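AA9 family lytic polysaccharide monooxygenase cel61B (Hypocrea jecorina, PDB 2VTC) cleaves cellulose oxidatively as a copper-dependent monooxygenase, using a reducing agent and oxygen or hydrogen peroxide to break glycosidic bonds of crystalline and amorphous polysaccharide. Local coordinates at residues Ala82-Ile87 and Thr125-Asn130. Sequence-based numbering, arbitrary orientation.
Sequences AAPGAI and TTVNKN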
ATOM      1  N   ALA A  82      10.544   6.302  -5.397  1.00 17.24           N
ATOM      2  CA  ALA A  82       9.312   7.042  -5.211  1.00 16.48           C
ATOM      3  C   ALA A  82       9.525   8.408  -4.582  1.00 17.11           C
ATOM      4  O   ALA A  82      10.447   8.604  -3.781  1.00 17.01           O
ATOM      5  CB  ALA A  82       8.291   6.264  -4.393  1.00 17.51           C
ATOM      6  N   ALA A  83       8.630   9.309  -4.949  1.00 17.68           N
ATOM      7  CA  ALA A  83       8.594  10.684  -4.415  1.00 17.77           C
ATOM      8  C   ALA A  83       7.160  11.091  -4.115  1.00 17.89           C
ATOM      9  O   ALA A  83       6.217  10.687  -4.811  1.00 18.20           O
ATOM     10  CB  ALA A  83       9.219  11.649  -5.425  1.00 18.02           C
ATOM     11  N   PRO A  84       6.965  11.910  -3.061  1.00 18.32           N
ATOM     12  CA  PRO A  84       5.613  12.303  -2.675  1.00 18.01           C
ATOM     13  C   PRO A  84       4.815  12.964  -3.813  1.00 18.14           C
ATOM     14  O   PRO A  84       5.380  13.695  -4.650  1.00 19.05           O
ATOM     15  CB  PRO A  84       5.843  13.293  -1.518  1.00 18.63           C
ATOM     16  CG  PRO A  84       7.169  12.956  -0.994  1.00 18.94           C
ATOM     17  CD  PRO A  84       7.991  12.438  -2.139  1.00 18.76           C
ATOM     18  N   GLY A  85       3.511  12.698  -3.851  1.00 18.25           N
ATOM     19  CA  GLY A  85       2.606  13.402  -4.757  1.00 17.61           C
ATOM     20  C   GLY A  85       2.700  14.899  -4.472  1.00 18.81           C
ATOM     21  O   GLY A  85       2.955  15.293  -3.327  1.00 17.81           O
ATOM     22  N   ALA A  86       2.472  15.702  -5.508  1.00 19.36           N
ATOM     23  CA  ALA A  86       2.674  17.155  -5.426  1.00 19.53           C
ATOM     24  C   ALA A  86       1.519  17.844  -4.701  1.00 20.85           C
ATOM     25  O   ALA A  86       1.627  19.031  -4.315  1.00 21.12           O
ATOM     26  CB  ALA A  86       2.883  17.748  -6.826  1.00 20.12           C
ATOM     27  N   ILE A  87       0.415  17.118  -4.506  1.00 21.36           N
ATOM     28  CA  ILE A  87      -0.739  17.605  -3.733  1.00 21.60           C
ATOM     29  C   ILE A  87      -1.223  16.512  -2.785  1.00 21.57           C
ATOM     30  O   ILE A  87      -0.700  15.393  -2.819  1.00 21.73           O
ATOM     31  CB  ILE A  87      -1.925  18.067  -4.636  1.00 21.45           C
ATOM     32  CG1 ILE A  87      -2.526  16.866  -5.418  1.00 21.85           C
ATOM     33  CG2 ILE A  87      -1.476  19.212  -5.575  1.00 21.95           C
ATOM     34  CD1 ILE A  87      -3.831  17.141  -6.140  1.00 23.23           C
ATOM     35  N   THR A 125       3.645  16.594   0.900  1.00 19.22           N
ATOM     36  CA  THR A 125       4.176  16.860  -0.448  1.00 19.75           C
ATOM     37  C   THR A 125       5.699  17.066  -0.478  1.00 19.79           C
ATOM     38  O   THR A 125       6.336  16.969  -1.543  1.00 20.69           O
ATOM     39  CB  THR A 125       3.460  18.077  -1.095  1.00 19.99           C
ATOM     40  OG1 THR A 125       3.866  19.272  -0.411  1.00 20.46           O
ATOM     41  CG2 THR A 125       1.937  17.935  -1.009  1.00 20.60           C
ATOM     42  N   THR A 126       6.287  17.352   0.687  1.00 19.96           N
ATOM     43  CA  THR A 126       7.720  17.618   0.777  1.00 20.29           C
ATOM     44  C   THR A 126       8.415  16.773   1.843  1.00 20.25           C
ATOM     45  O   THR A 126       9.541  17.045   2.219  1.00 21.35           O
ATOM     46  CB  THR A 126       7.983  19.129   1.047  1.00 21.04           C
ATOM     47  OG1 THR A 126       7.231  19.515   2.192  1.00 21.56           O
ATOM     48  CG2 THR A 126       7.551  19.976  -0.146  1.00 21.99           C
ATOM     49  N   VAL A 127       7.743  15.720   2.324  1.00 20.17           N
ATOM     50  CA  VAL A 127       8.264  14.888   3.398  1.00 19.98           C
ATOM     51  C   VAL A 127       9.490  14.078   2.930  1.00 19.43           C
ATOM     52  O   VAL A 127       9.629  13.769   1.727  1.00 20.84           O
ATOM     53  CB  VAL A 127       7.122  13.953   3.936  1.00 20.17           C
ATOM     54  CG1 VAL A 127       6.895  12.774   2.987  1.00 19.26           C
ATOM     55  CG2 VAL A 127       7.378  13.479   5.340  1.00 21.98           C
ATOM     56  N   ASN A 128      10.374  13.769   3.880  1.00 19.50           N
ATOM     57  CA  ASN A 128      11.451  12.814   3.675  1.00 19.14           C
ATOM     58  C   ASN A 128      10.861  11.422   3.945  1.00 18.30           C
ATOM     59  O   ASN A 128      10.581  11.075   5.099  1.00 17.30           O
ATOM     60  CB  ASN A 128      12.606  13.114   4.643  1.00 19.96           C
ATOM     61  CG  ASN A 128      13.811  12.186   4.479  1.00 21.66           C
ATOM     62  OD1 ASN A 128      14.892  12.478   5.031  1.00 25.72           O
ATOM     63  ND2 ASN A 128      13.652  11.072   3.758  1.00 17.44           N
ATOM     64  N   LYS A 129      10.636  10.642   2.873  1.00 17.12           N
ATOM     65  CA  LYS A 129       9.977   9.326   3.028  1.00 16.96           C
ATOM     66  C   LYS A 129      10.688   8.390   4.010  1.00 16.37           C
ATOM     67  O   LYS A 129      10.055   7.557   4.664  1.00 16.03           O
ATOM     68  CB  LYS A 129       9.818   8.641   1.659  1.00 15.97           C
ATOM     69  CG  LYS A 129      11.103   8.113   1.029  1.00 16.33           C
ATOM     70  CD  LYS A 129      10.785   7.602  -0.394  1.00 15.93           C
ATOM     71  CE  LYS A 129      12.018   6.986  -1.005  1.00 17.37           C
ATOM     72  NZ  LYS A 129      11.713   6.488  -2.378  1.00 16.87           N
ATOM     73  N   ASN A 130      12.006   8.533   4.122  1.00 15.93           N
ATOM     74  CA  ASN A 130      12.794   7.635   4.957  1.00 17.54           C
ATOM     75  C   ASN A 130      12.570   7.843   6.465  1.00 17.51           C
ATOM     76  O   ASN A 130      12.935   6.985   7.287  1.00 19.02           O
ATOM     77  CB  ASN A 130      14.271   7.753   4.568  1.00 17.46           C
ATOM     78  CG  ASN A 130      14.509   7.420   3.098  1.00 18.57           C
ATOM     79  OD1 ASN A 130      15.136   8.199   2.355  1.00 24.12           O
ATOM     80  ND2 ASN A 130      13.989   6.286   2.663  1.00 18.95           N
TER
HETATM   81  O   HOH W   1       6.193  16.454  -4.243  1.00 33.37           O
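Lys129 reaches across from the loop before strand 133-143 to the backbone of Ala82, in the loop that leads from helix 75-78 to strand 89-92. Its CB points toward the opposing loop, and CG lies between the backbone N and the carbonyl carbon (chi1 72°). From CG onward the chain is fully extended: CD comes to 3.5 Å from Ala82 O, CE passes at a similar distance, and NZ donates a hydrogen bond of 2.8 Å to that same oxygen. The C=O...N angle is 122° and the nitrogen is tilted 17° from the carbonyl plane, so the ammonium approaches the oxygen from the side. Lysine suits this place because its long side chain, which also touches Trp56 and Val77, can carry a charged donor to a buried residue; an alanine here would probably leave Ala82 O without its ammonium donor and without the CD and CE methylenes that lie against it.

Midway along the contact, Pro84 CG rests 4.0 Å from CG1 of Val127, the two side chains crossing at a slant, while Pro84 CB lies 3.7 Å from Thr125 O. The compact, rigid proline ring suits a place where the loops come close, and it also touches Trp56. One water donates to both Pro84 O and Thr125 O, joining two carbonyls that could not bond to each other directly. Beyond it, Thr125 CA makes a CA-H...O contact of 3.5 Å with Gly85 O, and its CG2 sits 3.5 Å from Ala86 O. Threonine offers this methyl to the facing loop while OG1 hydrogen-bonds Ser123 OG.

Away from the copper site, these two loops of the AA9 domain are thus joined largely through main-chain carbonyls, served by an ammonium, a water and a single C-H...O contact, with one proline-valine contact between them, instead of by strand pairing.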